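Local coordinates for 5-formyltetrahydrofolate cyclo-ligase family protein (Bacillus anthracis, PDB 2JCB) that probably catalyses the ATP-dependent, magnesium-requiring cyclisation of 5-formyltetrahydrofolate to 5,10-methenyltetrahydrofolate in folate metabolism, at residues P84-E89 with G148-R153; L129-G134 with K161-A166. One frame throughout, in Å; residues are numbered along the deposited sequence.

Overall arrangement
From the N terminus, the chain runs through its long helices and strand 54-56 before strand 80-87 supplies the first half of interaction 1. Strand 129-131 then starts interaction 2. The glycine turn and short helix at 148-153 close a 58-residue loop back onto 84-89, and strand 161-165 closes a 26-residue loop onto 129-134. The segments alternate, so the two loops cross rather than nest. Interaction 2 joins neighbouring parallel strands of the mixed sheet, while interaction 1 packs helix 150-154 against strand 80-87 of that sheet. They meet where Y151 packs on V132 and P133, which connects the nucleotide site to the sheet interior.

Interaction 1 (P84-E89 with G148-R153). With MG (magnesium ion), chain E; ADP (adenosine-5'-diphosphate), chain C; PO4 (phosphate ion), chain D.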
loop_
_atom_site.group_PDB
_atom_site.type_symbol
_atom_site.label_atom_id
_atom_site.label_comp_id
_atom_site.label_asym_id
_atom_site.label_seq_id
_atom_site.Cartn_x
_atom_site.Cartn_y
_atom_site.Cartn_z
ATOM N N PRO A 84 -9.684 -0.895 -2.091
ATOM C CA PRO A 84 -10.136 0.172 -2.991
ATOM C C PRO A 84 -10.654 -0.294 -4.347
ATOM O O PRO A 84 -10.129 -1.223 -4.947
ATOM C CB PRO A 84 -8.872 1.015 -3.197
ATOM C CG PRO A 84 -7.748 0.038 -3.047
ATOM C CD PRO A 84 -8.207 -1.063 -2.136
ATOM N N LYS A 85 -11.663 0.426 -4.823
ATOM C CA LYS A 85 -12.052 0.416 -6.225
ATOM C C LYS A 85 -11.631 1.772 -6.812
ATOM O O LYS A 85 -12.101 2.831 -6.375
ATOM C CB LYS A 85 -13.559 0.174 -6.395
ATOM C CG LYS A 85 -13.986 0.161 -7.882
ATOM C CD LYS A 85 -15.351 -0.471 -8.116
ATOM C CE LYS A 85 -15.726 -0.480 -9.632
ATOM N NZ LYS A 85 -14.841 -1.347 -10.519
ATOM N N CYS A 86 -10.789 1.730 -7.835
ATOM C CA CYS A 86 -10.280 2.948 -8.438
ATOM C C CYS A 86 -11.173 3.429 -9.552
ATOM O O CYS A 86 -11.670 2.642 -10.368
ATOM C CB CYS A 86 -8.854 2.748 -8.959
ATOM S SG CYS A 86 -7.679 2.341 -7.691
ATOM N N ASN A 87 -11.423 4.725 -9.553
ATOM C CA ASN A 87 -12.081 5.345 -10.683
ATOM C C ASN A 87 -10.992 6.052 -11.506
ATOM O O ASN A 87 -10.400 7.046 -11.078
ATOM C CB ASN A 87 -13.198 6.283 -10.206
ATOM C CG ASN A 87 -13.933 6.968 -11.356
ATOM O OD1 ASN A 87 -13.393 7.135 -12.451
ATOM N ND2 ASN A 87 -15.161 7.403 -11.097
ATOM N N LYS A 88 -10.713 5.500 -12.677
ATOM C CA LYS A 88 -9.625 5.991 -13.511
ATOM C C LYS A 88 -9.881 7.393 -14.062
ATOM O O LYS A 88 -8.934 8.147 -14.302
ATOM C CB LYS A 88 -9.327 4.985 -14.623
ATOM C CG LYS A 88 -9.027 3.579 -14.057
ATOM C CD LYS A 88 -8.327 2.663 -15.068
ATOM C CE LYS A 88 -6.857 3.043 -15.237
ATOM N NZ LYS A 88 -6.691 4.213 -16.175
ATOM N N GLU A 89 -11.154 7.746 -14.237
ATOM C CA GLU A 89 -11.530 9.054 -14.755
ATOM C C GLU A 89 -11.236 10.180 -13.781
ATOM O O GLU A 89 -10.676 11.207 -14.166
ATOM C CB GLU A 89 -13.012 9.093 -15.122
ATOM C CG GLU A 89 -13.380 8.239 -16.297
ATOM C CD GLU A 89 -14.607 8.761 -17.019
ATOM O OE1 GLU A 89 -14.654 9.980 -17.341
ATOM O OE2 GLU A 89 -15.522 7.946 -17.272
ATOM N N GLY A 148 -0.130 6.408 -10.995
ATOM C CA GLY A 148 -1.505 6.941 -11.071
ATOM C C GLY A 148 -1.799 8.141 -10.169
ATOM O O GLY A 148 -2.712 8.913 -10.433
ATOM N N GLY A 149 -1.032 8.252 -9.076
ATOM C CA GLY A 149 -1.217 9.313 -8.111
ATOM C C GLY A 149 -2.485 9.134 -7.303
ATOM O O GLY A 149 -3.024 10.090 -6.776
ATOM N N TYR A 150 -2.980 7.912 -7.224
ATOM C CA TYR A 150 -4.186 7.649 -6.425
ATOM C C TYR A 150 -4.044 7.959 -4.924
ATOM O O TYR A 150 -4.903 8.628 -4.329
ATOM C CB TYR A 150 -4.644 6.184 -6.550
ATOM C CG TYR A 150 -5.363 5.899 -7.846
ATOM C CD1 TYR A 150 -6.719 6.209 -8.003
ATOM C CD2 TYR A 150 -4.688 5.262 -8.889
ATOM C CE1 TYR A 150 -7.394 5.889 -9.156
ATOM C CE2 TYR A 150 -5.345 4.973 -10.083
ATOM C CZ TYR A 150 -6.706 5.275 -10.196
ATOM O OH TYR A 150 -7.366 4.994 -11.361
ATOM N N TYR A 151 -2.986 7.455 -4.316
ATOM C CA TYR A 151 -2.802 7.700 -2.881
ATOM C C TYR A 151 -2.431 9.136 -2.582
ATOM O O TYR A 151 -2.880 9.676 -1.575
ATOM C CB TYR A 151 -1.857 6.690 -2.216
ATOM C CG TYR A 151 -2.579 5.373 -1.944
ATOM C CD1 TYR A 151 -2.763 4.427 -2.960
ATOM C CD2 TYR A 151 -3.195 5.129 -0.703
ATOM C CE1 TYR A 151 -3.493 3.222 -2.696
ATOM C CE2 TYR A 151 -3.911 3.935 -0.424
ATOM C CZ TYR A 151 -4.045 2.999 -1.447
ATOM O OH TYR A 151 -4.718 1.857 -1.222
ATOM N N ASP A 152 -1.662 9.780 -3.484
ATOM C CA ASP A 152 -1.347 11.176 -3.307
ATOM C C ASP A 152 -2.646 11.996 -3.167
ATOM O O ASP A 152 -2.713 12.874 -2.322
ATOM C CB ASP A 152 -0.500 11.684 -4.474
ATOM C CG ASP A 152 0.969 11.301 -4.337
ATOM O OD1 ASP A 152 1.427 10.958 -3.210
ATOM O OD2 ASP A 152 1.695 11.328 -5.345
ATOM N N ARG A 153 -3.678 11.665 -3.972
ATOM C CA ARG A 153 -4.932 12.396 -3.959
ATOM C C ARG A 153 -5.743 12.020 -2.725
ATOM O O ARG A 153 -6.319 12.869 -2.056
ATOM C CB ARG A 153 -5.721 12.105 -5.234
ATOM C CG ARG A 153 -5.091 12.681 -6.478
ATOM C CD ARG A 153 -5.950 12.308 -7.670
ATOM N NE ARG A 153 -5.617 12.984 -8.917
ATOM C CZ ARG A 153 -4.594 12.634 -9.688
ATOM N NH1 ARG A 153 -4.407 13.254 -10.843
ATOM N NH2 ARG A 153 -3.776 11.648 -9.296
HETATM MG MG MG E . 3.381 10.703 -6.022
HETATM P PB ADP C . 2.833 8.142 -7.882
HETATM O O1B ADP C . 1.790 7.056 -8.128
HETATM O O2B ADP C . 4.206 7.577 -7.865
HETATM O O3B ADP C . 2.377 8.940 -6.679
HETATM P PA ADP C . 2.962 10.696 -9.298
HETATM O O1A ADP C . 3.442 11.321 -8.015
HETATM O O2A ADP C . 3.738 10.990 -10.481
HETATM O O3A ADP C . 2.761 9.090 -9.171
HETATM O "O5'" ADP C . 1.486 11.286 -9.595
HETATM C "C5'" ADP C . 0.939 10.950 -10.889
HETATM C "C4'" ADP C . 0.057 12.056 -11.413
HETATM O "O4'" ADP C . -0.915 12.344 -10.420
HETATM C "C3'" ADP C . 0.889 13.313 -11.639
HETATM O "O3'" ADP C . 0.706 13.692 -12.988
HETATM C "C2'" ADP C . 0.321 14.330 -10.670
HETATM O "O2'" ADP C . 0.079 15.559 -11.292
HETATM C "C1'" ADP C . -1.018 13.756 -10.243
HETATM N N9 ADP C . -1.415 14.103 -8.853
HETATM C C8 ADP C . -0.918 13.555 -7.728
HETATM N N7 ADP C . -1.534 14.071 -6.638
HETATM C C5 ADP C . -2.438 14.967 -7.039
HETATM C C6 ADP C . -3.439 15.845 -6.376
HETATM N N6 ADP C . -3.562 15.875 -5.034
HETATM N N1 ADP C . -4.244 16.572 -7.152
HETATM C C2 ADP C . -4.131 16.568 -8.496
HETATM N N3 ADP C . -3.262 15.779 -9.160
HETATM C C4 ADP C . -2.403 14.954 -8.507
HETATM P P PO4 D . -0.690 5.062 -6.507
HETATM O O1 PO4 D . -0.930 5.906 -5.428
HETATM O O2 PO4 D . 0.713 5.066 -7.051
HETATM O O3 PO4 D . -0.986 3.585 -6.109
HETATM O O4 PO4 D . -1.522 5.439 -7.728
HETATM O O HOH W 1 3.774 9.962 -4.077
HETATM O O HOH W 2 5.395 9.790 -6.564
#
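C86 lays its sulfur over the ring of Y150, the main side-chain meeting between strand 80-87 and the first turn of helix 150-154. With SG anti to the carbonyl carbon (chi1 -62°), the thiol stands over the ring centre, 3.9 Å from the Y150 centroid and 11° off the ring normal. On the same side, C86 CB reaches Y150 CE1 at 3.5 Å, so carbon packs as well as sulfur. The phenol points onward to K88, where its OH lies 3.3 Å from K88 CA and also touches CG. Earlier in the strand, P84 CG approaches Y151 OH, the side chains crossing at about a right angle. No hydrogen bond joins the segments; the contact is sulfur-aromatic and van der Waals packing. N87 OD1 turns back to accept from E89 N in an Asx turn.

The start of the helix also faces ligands. Backbone N of Y150 donates to O4 of a free phosphate ion, probably from the crystallisation liquor. Y151 N donates to phosphate O1 at 2.8 Å, nearly straight (168°); each oxygen lies in plane at its donor's ring edge. D152 OD2 binds magnesium at 1.9 Å; D181, two ADP oxygens and two waters complete the sphere. R153 is extended from CG to NE; its guanidinium plane lies over the adenine, CZ 3.4 Å from ADP C4, and NH2 bonds weakly to G149 O and ADP O4'. G149, at the N-cap position, adopts a positive phi that favours glycine, and its N donates to ADP O1B. This glycine-rich turn into a helix, with its aspartate on magnesium, belongs to the ADP-magnesium site, completed by G145, G147 and the basic R10, K13 and R17; the helix N terminus holds the free phosphate.

Interaction 2 (L129-G134 with K161-A166); sequences LQIVPG and KTLSLA
L129 and L163 meet through their methyl ends on one face of a parallel strand pair, L129 CD1 lying 4.1 Å from L163 CD2. CD1 of L129 lies 3.6 Å from K161 O, its nearest atom across the pair, and also touches K161 CB. L163 holds CG between backbone N and carbonyl carbon (chi1 70°); its other methyl, CD1, approaches I131 CG1. I131 and L165 cross obliquely, with I131 CG2 3.9 Å from L165 CD1. Helices 29-44 and 47-51 lie over this row, L43 touching I131 and L163.

Q130 and T162 point to the opposite face, meet only loosely, and turn their polar ends to other partners, T162 OG1 to E185 N and Q130 NE2 weakly to Y154 OH.

Between the strands, Q130 N donates to K161 O almost straight (170°), L163 N to Q130 O at 3.0 Å, and V132 N to L163 O at 2.8 Å. CA-H groups of L129, T162 and I131 add contacts to these carbonyls. Past V132 a side chain takes up the pairing: S164 OG donates to V132 O at 2.9 Å from 37° above the carbonyl plane. A water within 2.6 Å of V132 O accepts from L165 N; a second lies between G134 O and L165 O.

This is the parallel interior of the mixed sheet, flanked by strands 54-56 and 186-189, consistent with the family's Rossmann-like clan. Leucine and isoleucine side chains pack under the helices and backbone polar groups pair between the strands; where the strands part, S164 OG gives the buried V132 carbonyl a donor, and a water beside it may be another.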
loop_
_atom_site.group_PDB
_atom_site.type_symbol
_atom_site.label_atom_id
_atom_site.label_comp_id
_atom_site.label_asym_id
_atom_site.label_seq_id
_atom_site.Cartn_x
_atom_site.Cartn_y
_atom_site.Cartn_z
ATOM N N LEU A 129 -6.722 2.631 10.051
ATOM C CA LEU A 129 -5.390 2.457 9.518
ATOM C C LEU A 129 -5.464 2.181 8.028
ATOM O O LEU A 129 -6.245 1.324 7.594
ATOM C CB LEU A 129 -4.774 1.251 10.238
ATOM C CG LEU A 129 -3.375 0.809 9.767
ATOM C CD1 LEU A 129 -2.338 1.944 10.066
ATOM C CD2 LEU A 129 -2.992 -0.565 10.398
ATOM N N GLN A 130 -4.642 2.886 7.267
ATOM C CA GLN A 130 -4.458 2.598 5.838
ATOM C C GLN A 130 -3.081 2.032 5.623
ATOM O O GLN A 130 -2.110 2.695 5.960
ATOM C CB GLN A 130 -4.617 3.867 5.021
ATOM C CG GLN A 130 -6.127 4.237 4.893
ATOM C CD GLN A 130 -6.851 3.389 3.774
ATOM O OE1 GLN A 130 -6.323 2.419 3.284
ATOM N NE2 GLN A 130 -8.069 3.813 3.406
ATOM N N ILE A 131 -3.054 0.821 5.072
ATOM C CA ILE A 131 -1.805 0.154 4.718
ATOM C C ILE A 131 -1.581 0.600 3.252
ATOM O O ILE A 131 -2.297 0.105 2.345
ATOM C CB ILE A 131 -1.920 -1.349 4.955
ATOM C CG1 ILE A 131 -2.084 -1.564 6.499
ATOM C CG2 ILE A 131 -0.688 -2.026 4.406
ATOM C CD1 ILE A 131 -2.344 -3.013 6.917
ATOM N N VAL A 132 -0.566 1.432 2.978
ATOM C CA VAL A 132 -0.495 2.141 1.707
ATOM C C VAL A 132 0.499 1.393 0.831
ATOM O O VAL A 132 1.563 1.107 1.290
ATOM C CB VAL A 132 -0.080 3.610 1.959
ATOM C CG1 VAL A 132 0.306 4.333 0.613
ATOM C CG2 VAL A 132 -1.183 4.352 2.779
ATOM N N PRO A 133 0.105 0.969 -0.390
ATOM C CA PRO A 133 1.076 0.301 -1.301
ATOM C C PRO A 133 2.057 1.243 -1.967
ATOM O O PRO A 133 1.905 2.444 -1.898
ATOM C CB PRO A 133 0.155 -0.303 -2.382
ATOM C CG PRO A 133 -0.915 0.784 -2.507
ATOM C CD PRO A 133 -1.211 1.139 -1.026
ATOM N N GLY A 134 3.060 0.723 -2.651
ATOM C CA GLY A 134 4.028 1.644 -3.185
ATOM C C GLY A 134 5.191 0.907 -3.718
ATOM O O GLY A 134 5.282 -0.307 -3.472
ATOM N N LYS A 161 -4.322 6.895 10.557
ATOM C CA LYS A 161 -2.940 6.419 10.578
ATOM C C LYS A 161 -2.550 5.747 9.266
ATOM O O LYS A 161 -3.378 5.065 8.687
ATOM C CB LYS A 161 -2.770 5.455 11.746
ATOM C CG LYS A 161 -2.973 6.184 13.122
ATOM C CD LYS A 161 -2.997 5.169 14.233
ATOM C CE LYS A 161 -3.770 5.741 15.418
ATOM N NZ LYS A 161 -2.820 6.499 16.265
ATOM N N THR A 162 -1.304 5.910 8.835
ATOM C CA THR A 162 -0.809 5.281 7.612
ATOM C C THR A 162 0.449 4.479 7.874
ATOM O O THR A 162 1.284 4.855 8.711
ATOM C CB THR A 162 -0.461 6.295 6.494
ATOM O OG1 THR A 162 0.514 7.248 6.935
ATOM C CG2 THR A 162 -1.704 7.034 6.054
ATOM N N LEU A 163 0.597 3.382 7.159
ATOM C CA LEU A 163 1.875 2.692 7.151
ATOM C C LEU A 163 2.009 1.983 5.851
ATOM O O LEU A 163 1.037 1.658 5.220
ATOM C CB LEU A 163 2.065 1.722 8.348
ATOM C CG LEU A 163 1.297 0.438 8.471
ATOM C CD1 LEU A 163 1.929 -0.730 7.543
ATOM C CD2 LEU A 163 1.249 0.026 9.962
ATOM N N SER A 164 3.258 1.741 5.471
ATOM C CA SER A 164 3.578 0.971 4.271
ATOM C C SER A 164 4.433 -0.195 4.650
ATOM O O SER A 164 5.172 -0.142 5.641
ATOM C CB SER A 164 4.262 1.822 3.220
ATOM O OG SER A 164 3.413 2.839 2.699
ATOM N N LEU A 165 4.250 -1.289 3.906
ATOM C CA LEU A 165 5.057 -2.504 4.009
ATOM C C LEU A 165 6.025 -2.534 2.828
ATOM O O LEU A 165 5.591 -2.316 1.697
ATOM C CB LEU A 165 4.122 -3.724 3.994
ATOM C CG LEU A 165 2.961 -3.664 4.987
ATOM C CD1 LEU A 165 1.922 -4.838 4.882
ATOM C CD2 LEU A 165 3.524 -3.606 6.416
ATOM N N ALA A 166 7.322 -2.821 3.050
ATOM C CA ALA A 166 8.304 -2.762 2.007
ATOM C C ALA A 166 9.448 -3.710 2.258
ATOM O O ALA A 166 9.859 -3.885 3.389
ATOM C CB ALA A 166 8.807 -1.354 1.845
HETATM O O HOH W 3 2.703 -1.229 1.500
HETATM O O HOH W 4 5.427 -1.344 -0.659
#